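Local coordinates for VAL-1 (Chlorella virus, PDB 3GNE), which cleaves alginate by beta-elimination as a polysaccharide lyase of family 14, with modes of action that depend on pH, at residues 25-30 with 54-59; 39-44 with 230-235; 137-142 with 197-202. All coordinates share one frame; numbering follows the deposited sequence.

Contact 1: residues 25-30 with 54-59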
loop_
_atom_site.group_PDB
_atom_site.type_symbol
_atom_site.label_atom_id
_atom_site.label_comp_id
_atom_site.label_asym_id
_atom_site.label_seq_id
_atom_site.Cartn_x
_atom_site.Cartn_y
_atom_site.Cartn_z
ATOM N N ASN A 25 -2.550 -0.294 -14.794
ATOM C CA ASN A 25 -1.933 -1.428 -15.527
ATOM C C ASN A 25 -2.756 -2.658 -15.143
ATOM O O ASN A 25 -2.572 -3.193 -14.042
ATOM C CB ASN A 25 -0.489 -1.654 -15.146
ATOM C CG ASN A 25 0.408 -0.597 -15.631
ATOM O OD1 ASN A 25 1.158 -0.752 -16.596
ATOM N ND2 ASN A 25 0.344 0.574 -15.005
ATOM N N MET A 26 -3.661 -3.063 -16.041
ATOM C CA MET A 26 -4.507 -4.228 -15.736
ATOM C C MET A 26 -3.736 -5.544 -15.938
ATOM O O MET A 26 -4.041 -6.503 -15.244
ATOM C CB MET A 26 -5.769 -4.270 -16.595
ATOM C CG MET A 26 -6.807 -3.203 -16.271
ATOM S SD MET A 26 -7.286 -3.107 -14.562
ATOM C CE MET A 26 -8.199 -4.599 -14.171
ATOM N N LYS A 27 -2.798 -5.552 -16.865
ATOM C CA LYS A 27 -1.986 -6.775 -17.072
ATOM C C LYS A 27 -2.940 -7.913 -17.393
ATOM O O LYS A 27 -3.781 -7.770 -18.318
ATOM C CB LYS A 27 -1.047 -7.047 -15.899
ATOM C CG LYS A 27 -0.065 -5.864 -15.711
ATOM C CD LYS A 27 0.759 -6.158 -14.440
ATOM C CE LYS A 27 1.734 -5.138 -14.078
ATOM N NZ LYS A 27 2.644 -5.566 -13.022
ATOM N N LYS A 28 -2.842 -9.047 -16.685
ATOM C CA LYS A 28 -3.732 -10.194 -16.860
ATOM C C LYS A 28 -4.877 -10.203 -15.867
ATOM O O LYS A 28 -5.612 -11.187 -15.823
ATOM C CB LYS A 28 -2.944 -11.510 -16.685
ATOM C CG LYS A 28 -1.993 -11.710 -17.880
ATOM C CD LYS A 28 -1.311 -13.072 -17.708
ATOM C CE LYS A 28 -0.495 -13.313 -18.981
ATOM N NZ LYS A 28 -0.142 -14.769 -19.060
ATOM N N SER A 29 -4.996 -9.134 -15.096
ATOM C CA SER A 29 -6.078 -9.042 -14.111
ATOM C C SER A 29 -7.363 -8.521 -14.746
ATOM O O SER A 29 -7.337 -8.024 -15.877
ATOM C CB SER A 29 -5.634 -8.146 -12.964
ATOM O OG SER A 29 -4.473 -8.715 -12.318
ATOM N N ALA A 30 -8.468 -8.595 -13.995
ATOM C CA ALA A 30 -9.723 -8.169 -14.561
ATOM C C ALA A 30 -10.710 -7.777 -13.462
ATOM O O ALA A 30 -10.767 -8.408 -12.410
ATOM C CB ALA A 30 -10.368 -9.292 -15.407
ATOM N N PRO A 54 10.480 -12.302 -14.883
ATOM C CA PRO A 54 9.926 -12.204 -16.240
ATOM C C PRO A 54 8.431 -12.349 -16.324
ATOM O O PRO A 54 7.868 -11.971 -17.376
ATOM C CB PRO A 54 10.623 -13.389 -16.958
ATOM C CG PRO A 54 10.847 -14.411 -15.848
ATOM C CD PRO A 54 11.234 -13.547 -14.650
ATOM N N GLY A 55 7.789 -12.932 -15.336
ATOM C CA GLY A 55 6.344 -13.203 -15.546
ATOM C C GLY A 55 5.489 -11.992 -15.357
ATOM O O GLY A 55 5.853 -10.952 -14.815
ATOM N N VAL A 56 4.231 -12.093 -15.824
ATOM C CA VAL A 56 3.229 -11.048 -15.687
ATOM C C VAL A 56 2.444 -11.312 -14.409
ATOM O O VAL A 56 1.927 -12.407 -14.172
ATOM C CB VAL A 56 2.271 -11.051 -16.904
ATOM C CG1 VAL A 56 1.203 -9.984 -16.746
ATOM C CG2 VAL A 56 3.074 -10.808 -18.181
ATOM N N GLY A 57 2.322 -10.269 -13.571
ATOM C CA GLY A 57 1.503 -10.501 -12.400
ATOM C C GLY A 57 0.993 -9.241 -11.758
ATOM O O GLY A 57 1.627 -8.175 -11.775
ATOM N N GLY A 58 -0.184 -9.371 -11.181
ATOM C CA GLY A 58 -0.829 -8.311 -10.404
ATOM C C GLY A 58 -1.490 -7.271 -11.280
ATOM O O GLY A 58 -1.821 -7.502 -12.425
ATOM N N PHE A 59 -1.651 -6.078 -10.666
ATOM C CA PHE A 59 -2.213 -4.926 -11.384
ATOM C C PHE A 59 -1.863 -3.694 -10.562
ATOM O O PHE A 59 -1.535 -3.817 -9.377
ATOM C CB PHE A 59 -3.721 -5.020 -11.649
ATOM C CG PHE A 59 -4.624 -4.869 -10.423
ATOM C CD1 PHE A 59 -5.332 -3.680 -10.264
ATOM C CD2 PHE A 59 -4.767 -5.864 -9.466
ATOM C CE1 PHE A 59 -6.183 -3.465 -9.183
ATOM C CE2 PHE A 59 -5.619 -5.681 -8.371
ATOM C CZ PHE A 59 -6.307 -4.491 -8.247
HETATM O O HOH W 1 3.893 -7.811 -14.211
HETATM O O HOH W 2 -1.640 -9.729 -14.148
#
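A type II' beta turn, Met26 to Ser29, links two strands of the beta-sandwich lyase fold and docks against the glycine-rich approach to strand 59-63. The turn closes on itself through Ser29 N, which donates to Met26 O at 2.8 Å. Lys27, at the second position of the turn with the positive phi of this turn type (58°), sends its side chain to the other segment. CB already lies on Val56 CG1; with CG anti to the carbonyl carbon and the chain extended beyond it, CD runs beside the carbonyl oxygens of Gly57 and Gly58. The ammonium then reaches Gly57 O in the plane of that carbonyl, NZ to O 3.1 Å. A water takes a second hydrogen bond from Lys27 NZ and another from Gly57 N, so both polar atoms of the Gly57 backbone are engaged around one lysine tip.

Gly58 O is gripped twice. Ser29 OG donates to it at 2.9 Å from well above the carbonyl plane, and a second water donates to the same Gly58 O while accepting from Lys28 N at 2.9 Å. Ser29 OG also accepts from Val43 N of strand 37-44, so the hydroxyl is used both ways. Lys28 crosses Val56 at about a right angle, its CG 3.8 Å from Val56 CG1, and carries its ammonium on to a salt bridge with Asp45. The Phe59 ring is turned into the interior against Trp217, and Phe59 CA brings its hydrogen to Asn25 O, a CA-H...O contact of 3.2 Å between CA and O.

Contact 2: residues 39-44 with 230-235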
loop_
_atom_site.group_PDB
_atom_site.type_symbol
_atom_site.label_atom_id
_atom_site.label_comp_id
_atom_site.label_asym_id
_atom_site.label_seq_id
_atom_site.Cartn_x
_atom_site.Cartn_y
_atom_site.Cartn_z
ATOM N N VAL A 39 -15.113 -7.104 -7.916
ATOM C CA VAL A 39 -13.745 -7.244 -7.460
ATOM C C VAL A 39 -12.785 -7.040 -8.615
ATOM O O VAL A 39 -13.157 -7.015 -9.773
ATOM C CB VAL A 39 -13.522 -8.683 -6.905
ATOM C CG1 VAL A 39 -14.589 -9.040 -5.877
ATOM C CG2 VAL A 39 -13.480 -9.701 -8.030
ATOM N N VAL A 40 -11.483 -6.920 -8.251
ATOM C CA VAL A 40 -10.443 -7.156 -9.248
ATOM C C VAL A 40 -9.859 -8.532 -8.931
ATOM O O VAL A 40 -9.429 -8.806 -7.807
ATOM C CB VAL A 40 -9.332 -6.094 -9.235
ATOM C CG1 VAL A 40 -8.357 -6.389 -10.379
ATOM C CG2 VAL A 40 -9.912 -4.697 -9.401
ATOM N N LYS A 41 -9.907 -9.406 -9.957
ATOM C CA LYS A 41 -9.222 -10.689 -9.906
ATOM C C LYS A 41 -7.763 -10.394 -10.283
ATOM O O LYS A 41 -7.496 -10.104 -11.456
ATOM C CB LYS A 41 -9.861 -11.677 -10.862
ATOM C CG LYS A 41 -9.219 -13.067 -10.906
ATOM C CD LYS A 41 -9.828 -13.866 -12.083
ATOM C CE LYS A 41 -9.519 -15.333 -12.025
ATOM N NZ LYS A 41 -10.426 -16.178 -12.852
ATOM N N ALA A 42 -6.907 -10.427 -9.297
ATOM C CA ALA A 42 -5.455 -10.198 -9.508
ATOM C C ALA A 42 -4.797 -11.499 -9.928
ATOM O O ALA A 42 -4.821 -12.498 -9.147
ATOM C CB ALA A 42 -4.821 -9.720 -8.215
ATOM N N VAL A 43 -4.260 -11.489 -11.126
ATOM C CA VAL A 43 -3.648 -12.712 -11.679
ATOM C C VAL A 43 -2.156 -12.607 -11.567
ATOM O O VAL A 43 -1.538 -11.684 -12.095
ATOM C CB VAL A 43 -4.078 -12.854 -13.142
ATOM C CG1 VAL A 43 -3.299 -13.968 -13.836
ATOM C CG2 VAL A 43 -5.580 -13.105 -13.225
ATOM N N TYR A 44 -1.560 -13.530 -10.837
ATOM C CA TYR A 44 -0.113 -13.556 -10.642
ATOM C C TYR A 44 0.409 -14.791 -11.355
ATOM O O TYR A 44 0.238 -15.924 -10.844
ATOM C CB TYR A 44 0.237 -13.602 -9.169
ATOM C CG TYR A 44 -0.331 -12.516 -8.261
ATOM C CD1 TYR A 44 0.286 -11.277 -8.070
ATOM C CD2 TYR A 44 -1.526 -12.786 -7.587
ATOM C CE1 TYR A 44 -0.240 -10.291 -7.248
ATOM C CE2 TYR A 44 -2.018 -11.827 -6.761
ATOM C CZ TYR A 44 -1.412 -10.601 -6.571
ATOM O OH TYR A 44 -1.989 -9.692 -5.716
ATOM N N ASN A 230 1.198 -20.095 -10.973
ATOM C CA ASN A 230 0.082 -19.283 -11.433
ATOM C C ASN A 230 -1.002 -19.305 -10.370
ATOM O O ASN A 230 -1.408 -20.394 -9.958
ATOM C CB ASN A 230 -0.527 -19.858 -12.715
ATOM C CG ASN A 230 0.361 -19.837 -13.925
ATOM O OD1 ASN A 230 1.289 -19.044 -14.042
ATOM N ND2 ASN A 230 0.056 -20.787 -14.824
ATOM N N GLN A 231 -1.424 -18.156 -9.923
ATOM C CA GLN A 231 -2.466 -18.104 -8.832
ATOM C C GLN A 231 -3.154 -16.763 -8.881
ATOM O O GLN A 231 -2.680 -15.842 -9.554
ATOM C CB GLN A 231 -1.885 -18.421 -7.466
ATOM C CG GLN A 231 -0.630 -17.588 -7.157
ATOM C CD GLN A 231 0.018 -18.039 -5.871
ATOM O OE1 GLN A 231 -0.598 -18.786 -5.085
ATOM N NE2 GLN A 231 1.257 -17.568 -5.632
ATOM N N VAL A 232 -4.298 -16.665 -8.223
ATOM C CA VAL A 232 -5.081 -15.441 -8.182
ATOM C C VAL A 232 -5.506 -15.084 -6.779
ATOM O O VAL A 232 -5.621 -15.942 -5.900
ATOM C CB VAL A 232 -6.344 -15.521 -9.059
ATOM C CG1 VAL A 232 -6.008 -16.023 -10.468
ATOM C CG2 VAL A 232 -7.384 -16.425 -8.444
ATOM N N ALA A 233 -5.752 -13.807 -6.567
ATOM C CA ALA A 233 -6.378 -13.285 -5.371
ATOM C C ALA A 233 -7.423 -12.279 -5.823
ATOM O O ALA A 233 -7.347 -11.763 -6.944
ATOM C CB ALA A 233 -5.362 -12.653 -4.432
ATOM N N TYR A 234 -8.359 -11.958 -4.939
ATOM C CA TYR A 234 -9.382 -10.990 -5.313
ATOM C C TYR A 234 -9.361 -9.787 -4.369
ATOM O O TYR A 234 -9.307 -9.961 -3.153
ATOM C CB TYR A 234 -10.782 -11.618 -5.275
ATOM C CG TYR A 234 -10.900 -12.867 -6.108
ATOM C CD1 TYR A 234 -11.281 -12.806 -7.446
ATOM C CD2 TYR A 234 -10.624 -14.119 -5.535
ATOM C CE1 TYR A 234 -11.377 -13.967 -8.215
ATOM C CE2 TYR A 234 -10.736 -15.261 -6.290
ATOM C CZ TYR A 234 -11.117 -15.183 -7.618
ATOM O OH TYR A 234 -11.222 -16.376 -8.338
ATOM N N PHE A 235 -9.426 -8.593 -4.926
ATOM C CA PHE A 235 -9.439 -7.374 -4.134
ATOM C C PHE A 235 -10.755 -6.637 -4.352
ATOM O O PHE A 235 -11.294 -6.596 -5.446
ATOM C CB PHE A 235 -8.261 -6.441 -4.603
ATOM C CG PHE A 235 -6.904 -6.988 -4.174
ATOM C CD1 PHE A 235 -6.341 -6.676 -2.957
ATOM C CD2 PHE A 235 -6.210 -7.832 -5.056
ATOM C CE1 PHE A 235 -5.085 -7.170 -2.584
ATOM C CE2 PHE A 235 -4.957 -8.334 -4.700
ATOM C CZ PHE A 235 -4.387 -8.015 -3.459
#
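Two antiparallel strands, 39-44 and 231-235, run side by side in the sheet, paired over five residues, their axes 4.6 Å apart and their directions 156° from each other. Val40 with Phe235, Ala42 with Ala233 and Tyr44 with Gln231 are the hydrogen-bonded pairs, each closed by two N-H...O bonds. The shortest, Ala42 N to Ala233 O at 2.7 Å, meets the acceptor nearly along its C=O axis, as does Tyr44 N on Gln231 O, whereas the four others bend away from that axis within the carbonyl plane. Between these rungs CA hydrogens of segment 230-235 also approach carbonyls of segment 39-44, Val232 CA standing 3.1 Å from Ala42 O.

The pairing belongs to a large antiparallel sheet of the concanavalin-like beta-sandwich, and its two faces differ. Val40, Ala42, Tyr44, Gln231, Ala233 and Phe235 look into the interior, where Val40, Ala42 and Phe235 pack on Phe59. There the Tyr44 and Phe235 side chains cross at about a right angle: the hydroxyl comes up to the ring edge in its plane, Tyr44 OH to Phe235 CE2 3.4 Å, and is hydrogen-bonded to Thr219. Ala42 CB meets the same edge, 3.8 Å from Phe235 CE2.

On the face of Lys41, Val232 and Tyr234 the lysine, with CG anti to the backbone N, runs extended alongside Tyr234, its CG 3.6 Å from Tyr234 CE1 and its CE near Val232 CG1. Tyr234 also stacks with Phe34, and Val39 CG2, in the crowded position between backbone N and carbonyl carbon, crosses obliquely to reach Tyr234 CD1 at 3.8 Å.

Contact 3: residues 137-142 with 197-202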
loop_
_atom_site.group_PDB
_atom_site.type_symbol
_atom_site.label_atom_id
_atom_site.label_comp_id
_atom_site.label_asym_id
_atom_site.label_seq_id
_atom_site.Cartn_x
_atom_site.Cartn_y
_atom_site.Cartn_z
ATOM N N GLN A 137 15.466 11.150 11.263
ATOM C CA GLN A 137 14.470 10.263 11.871
ATOM C C GLN A 137 14.929 9.937 13.279
ATOM O O GLN A 137 16.134 9.979 13.496
ATOM C CB GLN A 137 14.323 8.955 11.098
ATOM C CG GLN A 137 13.853 9.233 9.624
ATOM C CD GLN A 137 12.410 9.719 9.537
ATOM O OE1 GLN A 137 11.616 9.769 10.492
ATOM N NE2 GLN A 137 12.088 10.120 8.278
ATOM N N LYS A 138 14.019 9.619 14.179
ATOM C CA LYS A 138 14.457 9.113 15.468
ATOM C C LYS A 138 14.168 7.647 15.666
ATOM O O LYS A 138 14.653 7.005 16.585
ATOM C CB LYS A 138 13.771 9.910 16.593
ATOM C CG LYS A 138 12.259 9.669 16.674
ATOM C CD LYS A 138 11.678 10.548 17.764
ATOM C CE LYS A 138 10.506 11.366 17.354
ATOM N NZ LYS A 138 9.612 11.878 18.404
ATOM N N ILE A 139 13.327 7.075 14.811
ATOM C CA ILE A 139 13.050 5.643 14.885
ATOM C C ILE A 139 14.255 4.887 14.375
ATOM O O ILE A 139 14.693 5.062 13.233
ATOM C CB ILE A 139 11.802 5.341 14.011
ATOM C CG1 ILE A 139 10.571 6.065 14.590
ATOM C CG2 ILE A 139 11.596 3.865 13.804
ATOM C CD1 ILE A 139 9.464 6.175 13.530
ATOM N N PRO A 140 14.821 3.997 15.191
ATOM C CA PRO A 140 16.018 3.295 14.751
ATOM C C PRO A 140 15.773 2.490 13.490
ATOM O O PRO A 140 14.754 1.798 13.393
ATOM C CB PRO A 140 16.320 2.329 15.891
ATOM C CG PRO A 140 15.698 3.016 17.093
ATOM C CD PRO A 140 14.428 3.666 16.589
ATOM N N GLY A 141 16.696 2.600 12.523
ATOM C CA GLY A 141 16.615 1.840 11.295
ATOM C C GLY A 141 15.634 2.416 10.272
ATOM O O GLY A 141 15.536 1.811 9.211
ATOM N N LEU A 142 14.981 3.560 10.577
ATOM C CA LEU A 142 14.148 4.200 9.522
ATOM C C LEU A 142 15.076 5.012 8.609
ATOM O O LEU A 142 15.257 6.213 8.770
ATOM C CB LEU A 142 13.066 5.036 10.146
ATOM C CG LEU A 142 12.045 5.604 9.153
ATOM C CD1 LEU A 142 11.456 4.501 8.273
ATOM C CD2 LEU A 142 10.942 6.344 9.911
ATOM N N GLU A 197 -2.289 -1.584 14.648
ATOM C CA GLU A 197 -1.002 -1.202 15.222
ATOM C C GLU A 197 -0.594 0.177 14.701
ATOM O O GLU A 197 -0.831 0.496 13.521
ATOM C CB GLU A 197 0.120 -2.205 14.903
ATOM C CG GLU A 197 -0.122 -3.615 15.495
ATOM C CD GLU A 197 -0.077 -3.707 16.995
ATOM O OE1 GLU A 197 0.434 -2.811 17.670
ATOM O OE2 GLU A 197 -0.574 -4.720 17.534
ATOM N N VAL A 198 0.001 0.996 15.548
ATOM C CA VAL A 198 0.385 2.347 15.240
ATOM C C VAL A 198 1.886 2.529 15.417
ATOM O O VAL A 198 2.489 1.975 16.368
ATOM C CB VAL A 198 -0.364 3.326 16.154
ATOM C CG1 VAL A 198 -0.055 4.773 15.797
ATOM C CG2 VAL A 198 -1.862 3.033 16.061
ATOM N N LEU A 199 2.469 3.306 14.506
ATOM C CA LEU A 199 3.868 3.703 14.603
ATOM C C LEU A 199 3.884 5.228 14.739
ATOM O O LEU A 199 3.330 5.914 13.822
ATOM C CB LEU A 199 4.683 3.276 13.377
ATOM C CG LEU A 199 6.140 3.750 13.310
ATOM C CD1 LEU A 199 7.003 3.128 14.405
ATOM C CD2 LEU A 199 6.732 3.478 11.928
ATOM N N LYS A 200 4.441 5.795 15.797
ATOM C CA LYS A 200 4.489 7.245 15.950
ATOM C C LYS A 200 5.918 7.727 15.799
ATOM O O LYS A 200 6.879 6.940 15.780
ATOM C CB LYS A 200 3.931 7.613 17.345
ATOM C CG LYS A 200 2.465 7.239 17.534
ATOM C CD LYS A 200 1.893 7.963 18.757
ATOM C CE LYS A 200 0.408 7.701 18.915
ATOM N NZ LYS A 200 -0.166 8.307 20.147
ATOM N N ARG A 201 6.083 9.033 15.651
ATOM C CA ARG A 201 7.399 9.697 15.647
ATOM C C ARG A 201 8.150 9.733 14.322
ATOM O O ARG A 201 9.375 9.806 14.214
ATOM C CB ARG A 201 8.181 9.137 16.843
ATOM C CG ARG A 201 7.580 9.697 18.151
ATOM C CD ARG A 201 6.887 8.622 18.992
ATOM N NE ARG A 201 7.063 8.857 20.425
ATOM C CZ ARG A 201 8.090 8.457 21.164
ATOM N NH1 ARG A 201 9.091 7.773 20.617
ATOM N NH2 ARG A 201 8.123 8.748 22.463
ATOM N N ILE A 202 7.353 9.740 13.242
ATOM C CA ILE A 202 7.913 9.681 11.889
ATOM C C ILE A 202 8.051 11.055 11.284
ATOM O O ILE A 202 7.154 11.893 11.443
ATOM C CB ILE A 202 6.926 8.917 10.973
ATOM C CG1 ILE A 202 6.650 7.498 11.504
ATOM C CG2 ILE A 202 7.464 8.892 9.565
ATOM C CD1 ILE A 202 5.517 6.810 10.796
HETATM O O HOH W 3 11.626 8.967 13.063
#
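A G1 beta bulge, in which Arg201 and Ile202 together face Gly186, ends strand 195-202 and meets a loop that turns back at Ile139 to Leu142. That type II turn is closed by Leu142 N on Ile139 O. No direct hydrogen bond joins the two segments; a water does so instead, donating to Gln137 OE1 and to Arg201 O, 2.7 Å from that oxygen, and accepting from Ile139 N. Gln137 NE2 is hydrogen-bonded to Asn203 O.

Ile139 makes the apolar part. Its CG1 is anti to the carbonyl carbon and chi2 is extended (161°), which sends CD1 across to the strand. The methyl touches Ile202 CG1 at 3.7 Å and Leu199 CD1 at 4.0 Å, and comes close to Lys200 O.

Lys138 starts from the crowded position between backbone N and carbonyl carbon, bends at chi3, and crosses Arg201 at about a right angle. NZ comes unusually close to the arginine stem, 3.0 Å from Arg201 CG, but the poorly ordered Arg201 side chain makes that distance uncertain. Lys138 NZ and Arg201 NE, like charges 4.4 Å apart, would be expected to repel, and NZ is hydrogen-bonded to Leu184 O.

The loop thus bridges two sheets: Ile139 and Leu199 share Phe151 of strand 149-151, Leu142 packs on Ile129 of strand 125-130, and strand 195-202 is paired with strand 186-192.

Contacts 1 and 2 adjoin, with centres 9 Å apart. Strand 37-44 is common ground: Ala30 O lies 2.8 Å from Lys41 N, and Gly58 N lies 2.8 Å from Val43 O, both probable hydrogen bonds, so contact 1 lines the edge of strand 37-44 opposite the one that pairs with strand 231-241. Contact 3 lies on the opposite side of the chain's centre, about 32 Å from contact 2 between centres and about 33 Å from contact 1. Even so, contacts 2 and 3 reach the same antiparallel sheet through strands 231-241 and 195-202. A bound glycerol, probably from crystallisation, sits about 4 Å from the Val56 side chain in contact 1.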